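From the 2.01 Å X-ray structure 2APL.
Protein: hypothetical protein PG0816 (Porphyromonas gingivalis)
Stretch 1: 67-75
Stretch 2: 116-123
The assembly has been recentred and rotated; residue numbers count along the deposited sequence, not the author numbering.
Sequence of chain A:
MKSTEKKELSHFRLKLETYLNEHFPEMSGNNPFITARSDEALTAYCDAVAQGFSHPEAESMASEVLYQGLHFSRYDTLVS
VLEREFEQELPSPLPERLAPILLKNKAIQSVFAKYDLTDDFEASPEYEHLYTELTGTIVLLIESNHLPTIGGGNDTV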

ATOM      1  N   TYR A  67      -0.349   7.616   7.348  1.00 32.57           N
ATOM      2  CA  TYR A  67       0.192   6.929   6.173  1.00 33.23           C
ATOM      3  C   TYR A  67       1.604   6.401   6.308  1.00 33.19           C
ATOM      4  O   TYR A  67       2.115   5.717   5.397  1.00 33.82           O
ATOM      5  CB  TYR A  67       0.120   7.863   4.958  1.00 34.87           C
ATOM      6  CG  TYR A  67      -1.298   8.254   4.524  1.00 36.90           C
ATOM      7  CD1 TYR A  67      -2.328   7.307   4.450  1.00 38.76           C
ATOM      8  CD2 TYR A  67      -1.601   9.577   4.189  1.00 37.94           C
ATOM      9  CE1 TYR A  67      -3.642   7.676   4.056  1.00 37.61           C
ATOM     10  CE2 TYR A  67      -2.908   9.953   3.800  1.00 38.57           C
ATOM     11  CZ  TYR A  67      -3.899   8.984   3.699  1.00 39.26           C
ATOM     12  OH  TYR A  67      -5.161   9.363   3.285  1.00 40.40           O
ATOM     13  N   GLN A  68       2.227   6.712   7.441  1.00 31.79           N
ATOM     14  CA  GLN A  68       3.586   6.311   7.744  1.00 33.32           C
ATOM     15  C   GLN A  68       3.839   4.801   7.493  1.00 31.67           C
ATOM     16  O   GLN A  68       3.112   3.967   8.019  1.00 30.77           O
ATOM     17  CB  GLN A  68       3.839   6.652   9.222  1.00 33.87           C
ATOM     18  CG  GLN A  68       4.736   5.701   9.912  1.00 41.62           C
ATOM     19  CD  GLN A  68       6.087   6.007   9.528  1.00 48.36           C
ATOM     20  OE1 GLN A  68       6.411   7.196   9.391  1.00 53.62           O
ATOM     21  NE2 GLN A  68       6.922   4.966   9.291  1.00 53.71           N
ATOM     22  N   GLY A  69       4.888   4.490   6.721  1.00 31.59           N
ATOM     23  CA  GLY A  69       5.287   3.087   6.405  1.00 30.76           C
ATOM     24  C   GLY A  69       4.319   2.417   5.446  1.00 30.50           C
ATOM     25  O   GLY A  69       4.463   1.249   5.142  1.00 30.84           O
ATOM     26  N   LEU A  70       3.318   3.145   4.959  1.00 30.27           N
ATOM     27  CA  LEU A  70       2.382   2.596   3.995  1.00 30.93           C
ATOM     28  C   LEU A  70       2.526   3.247   2.611  1.00 31.75           C
ATOM     29  O   LEU A  70       1.654   3.121   1.788  1.00 30.91           O
ATOM     30  CB  LEU A  70       0.942   2.766   4.479  1.00 31.56           C
ATOM     31  CG  LEU A  70       0.557   2.030   5.774  1.00 31.40           C
ATOM     32  CD1 LEU A  70      -0.820   2.560   6.156  1.00 31.23           C
ATOM     33  CD2 LEU A  70       0.564   0.471   5.562  1.00 34.24           C
ATOM     34  N   HIS A  71       3.642   3.922   2.352  1.00 32.00           N
ATOM     35  CA  HIS A  71       3.871   4.512   1.026  1.00 32.65           C
ATOM     36  C   HIS A  71       4.240   3.543  -0.062  1.00 33.79           C
ATOM     37  O   HIS A  71       3.896   3.797  -1.231  1.00 33.50           O
ATOM     38  CB  HIS A  71       4.893   5.649   1.106  1.00 33.59           C
ATOM     39  CG  HIS A  71       4.439   6.797   1.955  1.00 35.09           C
ATOM     40  ND1 HIS A  71       4.510   8.105   1.534  1.00 40.36           N
ATOM     41  CD2 HIS A  71       3.889   6.829   3.193  1.00 36.68           C
ATOM     42  CE1 HIS A  71       4.009   8.896   2.474  1.00 42.45           C
ATOM     43  NE2 HIS A  71       3.631   8.145   3.493  1.00 39.16           N
ATOM     44  N   PHE A  72       4.950   2.455   0.288  1.00 32.94           N
ATOM     45  CA  PHE A  72       5.260   1.438  -0.711  1.00 35.45           C
ATOM     46  C   PHE A  72       4.254   0.283  -0.644  1.00 34.86           C
ATOM     47  O   PHE A  72       3.980  -0.282   0.437  1.00 34.15           O
ATOM     48  CB  PHE A  72       6.723   0.915  -0.666  1.00 34.71           C
ATOM     49  CG  PHE A  72       7.038  -0.069  -1.790  1.00 37.25           C
ATOM     50  CD1 PHE A  72       7.500   0.398  -3.030  1.00 35.84           C
ATOM     51  CD2 PHE A  72       6.759  -1.412  -1.634  1.00 32.99           C
ATOM     52  CE1 PHE A  72       7.724  -0.494  -4.088  1.00 40.22           C
ATOM     53  CE2 PHE A  72       6.948  -2.318  -2.673  1.00 36.95           C
ATOM     54  CZ  PHE A  72       7.465  -1.872  -3.901  1.00 37.31           C
ATOM     55  N   SER A  73       3.697  -0.025  -1.811  1.00 34.16           N
ATOM     56  CA  SER A  73       2.634  -1.001  -1.911  1.00 34.39           C
ATOM     57  C   SER A  73       3.086  -2.115  -2.858  1.00 34.17           C
ATOM     58  O   SER A  73       3.261  -1.886  -4.083  1.00 34.74           O
ATOM     59  CB  SER A  73       1.357  -0.339  -2.422  1.00 32.95           C
ATOM     60  OG  SER A  73       0.376  -1.319  -2.745  1.00 36.06           O
ATOM     61  N   ARG A  74       3.242  -3.311  -2.303  1.00 33.58           N
ATOM     62  CA  ARG A  74       3.455  -4.530  -3.151  1.00 36.21           C
ATOM     63  C   ARG A  74       2.320  -4.748  -4.141  1.00 35.65           C
ATOM     64  O   ARG A  74       2.580  -5.022  -5.295  1.00 36.47           O
ATOM     65  CB  ARG A  74       3.688  -5.768  -2.294  1.00 35.44           C
ATOM     66  CG  ARG A  74       4.966  -5.599  -1.418  1.00 36.48           C
ATOM     67  CD  ARG A  74       5.208  -6.805  -0.516  1.00 42.10           C
ATOM     68  NE  ARG A  74       4.049  -6.998   0.362  1.00 45.87           N
ATOM     69  CZ  ARG A  74       3.750  -8.134   1.000  1.00 49.77           C
ATOM     70  NH1 ARG A  74       4.550  -9.223   0.905  1.00 51.15           N
ATOM     71  NH2 ARG A  74       2.646  -8.186   1.732  1.00 50.18           N
ATOM     72  N   TYR A  75       1.072  -4.607  -3.671  1.00 35.88           N
ATOM     73  CA  TYR A  75      -0.097  -4.713  -4.542  1.00 35.45           C
ATOM     74  C   TYR A  75      -0.013  -3.783  -5.739  1.00 35.03           C
ATOM     75  O   TYR A  75      -0.112  -4.257  -6.877  1.00 35.80           O
ATOM     76  CB  TYR A  75      -1.383  -4.508  -3.773  1.00 34.54           C
ATOM     77  CG  TYR A  75      -2.606  -4.354  -4.660  1.00 35.80           C
ATOM     78  CD1 TYR A  75      -3.295  -5.483  -5.123  1.00 34.13           C
ATOM     79  CD2 TYR A  75      -3.049  -3.080  -5.077  1.00 33.65           C
ATOM     80  CE1 TYR A  75      -4.410  -5.354  -5.991  1.00 33.36           C
ATOM     81  CE2 TYR A  75      -4.182  -2.935  -5.917  1.00 33.15           C
ATOM     82  CZ  TYR A  75      -4.851  -4.069  -6.341  1.00 36.12           C
ATOM     83  OH  TYR A  75      -5.935  -3.957  -7.153  1.00 37.76           O
ATOM     84  N   ASP A 116      14.291  -3.988   1.238  1.00 41.50           N
ATOM     85  CA  ASP A 116      13.839  -3.220   2.353  1.00 41.46           C
ATOM     86  C   ASP A 116      12.832  -2.190   1.824  1.00 40.50           C
ATOM     87  O   ASP A 116      13.199  -1.107   1.342  1.00 40.73           O
ATOM     88  CB  ASP A 116      15.057  -2.552   3.059  1.00 43.00           C
ATOM     89  CG  ASP A 116      14.692  -1.932   4.403  1.00 44.57           C
ATOM     90  OD1 ASP A 116      13.564  -2.168   4.927  1.00 45.74           O
ATOM     91  OD2 ASP A 116      15.554  -1.189   4.940  1.00 47.86           O
ATOM     92  N   LEU A 117      11.555  -2.547   1.903  1.00 38.87           N
ATOM     93  CA  LEU A 117      10.492  -1.739   1.277  1.00 37.30           C
ATOM     94  C   LEU A 117      10.048  -0.512   2.090  1.00 37.02           C
ATOM     95  O   LEU A 117       8.877  -0.371   2.494  1.00 36.64           O
ATOM     96  CB  LEU A 117       9.311  -2.630   0.861  1.00 36.46           C
ATOM     97  CG  LEU A 117       9.707  -3.855   0.039  1.00 33.91           C
ATOM     98  CD1 LEU A 117       8.474  -4.808  -0.181  1.00 32.46           C
ATOM     99  CD2 LEU A 117      10.416  -3.493  -1.307  1.00 31.07           C
ATOM    100  N   THR A 118      10.991   0.396   2.309  1.00 36.72           N
ATOM    101  CA  THR A 118      10.714   1.640   3.060  1.00 36.65           C
ATOM    102  C   THR A 118       9.813   2.629   2.280  1.00 35.91           C
ATOM    103  O   THR A 118       9.565   2.463   1.079  1.00 36.03           O
ATOM    104  CB  THR A 118      12.047   2.319   3.404  1.00 36.93           C
ATOM    105  OG1 THR A 118      12.747   2.576   2.184  1.00 38.63           O
ATOM    106  CG2 THR A 118      12.943   1.405   4.281  1.00 37.91           C
ATOM    107  N   ASP A 119       9.332   3.678   2.941  1.00 35.48           N
ATOM    108  CA  ASP A 119       8.488   4.679   2.267  1.00 35.66           C
ATOM    109  C   ASP A 119       9.121   5.309   1.013  1.00 37.04           C
ATOM    110  O   ASP A 119       8.434   5.638   0.061  1.00 37.17           O
ATOM    111  CB  ASP A 119       8.042   5.739   3.269  1.00 35.54           C
ATOM    112  CG  ASP A 119       6.919   5.237   4.136  1.00 34.53           C
ATOM    113  OD1 ASP A 119       6.238   4.256   3.737  1.00 30.74           O
ATOM    114  OD2 ASP A 119       6.694   5.803   5.198  1.00 34.66           O
ATOM    115  N   ASP A 120      10.432   5.468   1.030  1.00 37.73           N
ATOM    116  CA  ASP A 120      11.165   6.087  -0.059  1.00 40.45           C
ATOM    117  C   ASP A 120      11.739   5.070  -1.038  1.00 39.52           C
ATOM    118  O   ASP A 120      12.567   5.435  -1.883  1.00 39.38           O
ATOM    119  CB  ASP A 120      12.349   6.819   0.548  1.00 42.45           C
ATOM    120  CG  ASP A 120      12.792   6.172   1.856  1.00 47.92           C
ATOM    121  OD1 ASP A 120      13.768   5.377   1.810  1.00 50.33           O
ATOM    122  OD2 ASP A 120      12.083   6.407   2.893  1.00 51.44           O
ATOM    123  N   PHE A 121      11.307   3.813  -0.926  1.00 38.50           N
ATOM    124  CA  PHE A 121      11.857   2.723  -1.759  1.00 38.63           C
ATOM    125  C   PHE A 121      11.692   2.949  -3.253  1.00 38.50           C
ATOM    126  O   PHE A 121      12.614   2.709  -4.032  1.00 37.60           O
ATOM    127  CB  PHE A 121      11.297   1.360  -1.383  1.00 37.98           C
ATOM    128  CG  PHE A 121      11.919   0.235  -2.182  1.00 39.91           C
ATOM    129  CD1 PHE A 121      13.199  -0.252  -1.854  1.00 37.92           C
ATOM    130  CD2 PHE A 121      11.253  -0.300  -3.282  1.00 39.34           C
ATOM    131  CE1 PHE A 121      13.796  -1.284  -2.597  1.00 37.73           C
ATOM    132  CE2 PHE A 121      11.846  -1.343  -4.040  1.00 37.07           C
ATOM    133  CZ  PHE A 121      13.130  -1.817  -3.693  1.00 38.67           C
ATOM    134  N   GLU A 122      10.517   3.420  -3.655  1.00 39.28           N
ATOM    135  CA  GLU A 122      10.260   3.581  -5.066  1.00 41.07           C
ATOM    136  C   GLU A 122      11.165   4.595  -5.774  1.00 41.73           C
ATOM    137  O   GLU A 122      11.510   4.396  -6.959  1.00 42.54           O
ATOM    138  CB  GLU A 122       8.784   3.827  -5.344  1.00 40.68           C
ATOM    139  CG  GLU A 122       8.452   3.525  -6.787  1.00 45.43           C
ATOM    140  CD  GLU A 122       7.144   4.092  -7.252  1.00 48.66           C
ATOM    141  OE1 GLU A 122       6.218   4.235  -6.429  1.00 53.67           O
ATOM    142  OE2 GLU A 122       7.042   4.374  -8.460  1.00 49.41           O
ATOM    143  N   ALA A 123      11.573   5.643  -5.047  1.00 41.99           N
ATOM    144  CA  ALA A 123      12.651   6.552  -5.473  1.00 43.26           C
ATOM    145  C   ALA A 123      14.074   5.928  -5.459  1.00 43.55           C
ATOM    146  O   ALA A 123      14.963   6.409  -6.159  1.00 44.49           O
ATOM    147  CB  ALA A 123      12.608   7.869  -4.638  1.00 42.68           C
TER
HETATM  148  O   HOH W   1       5.703   4.240  -3.778  1.00 45.33           O
HETATM  149  O   HOH W   2       6.500   1.651   2.740  1.00 31.28           O

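Two turns lie against each other, their backbones closest at H71 and D119, with CA atoms 4.8 Å apart. A type II turn from Y67 to L70, closed by L70 N to Y67 O (2.9 Å), leaves the amides of G69 and, just past the turn, H71 to face the D119 carboxylate. The CA-to-CB bond of D119 points sideways, but its m rotamer carries the carboxylate end closer: OD2 accepts from G69 N (2.7 Å) and OD1 from H71 N (3.0 Å), so one side chain grips both amides. G69 has phi 72°, a positive value that favours glycine. D119 itself sits in a type I turn closed by F121 N to T118 O (3.0 Å); T118, in the p rotamer, donates from OG1 to D120 OD1 (3.0 Å).

Beside this polar clasp, F72 points toward stretch 2 in the t rotamer, laying its ring near L117 (CD2 to CB, 3.8 Å) and F121. F121, also t, directs its ring edge at the F72 face: planes at 84°, F72 CE1 to F121 CD2 3.6 Å. R74 adds its aliphatic CG, 3.8 Å from L117 CD1. Water 2 accepts from F72 N (3.0 Å), with D119 OD1 2.8 Å away; water 1 donates to H71 O (3.2 Å) and E122 OE1 (2.7 Å), linking the stretches again.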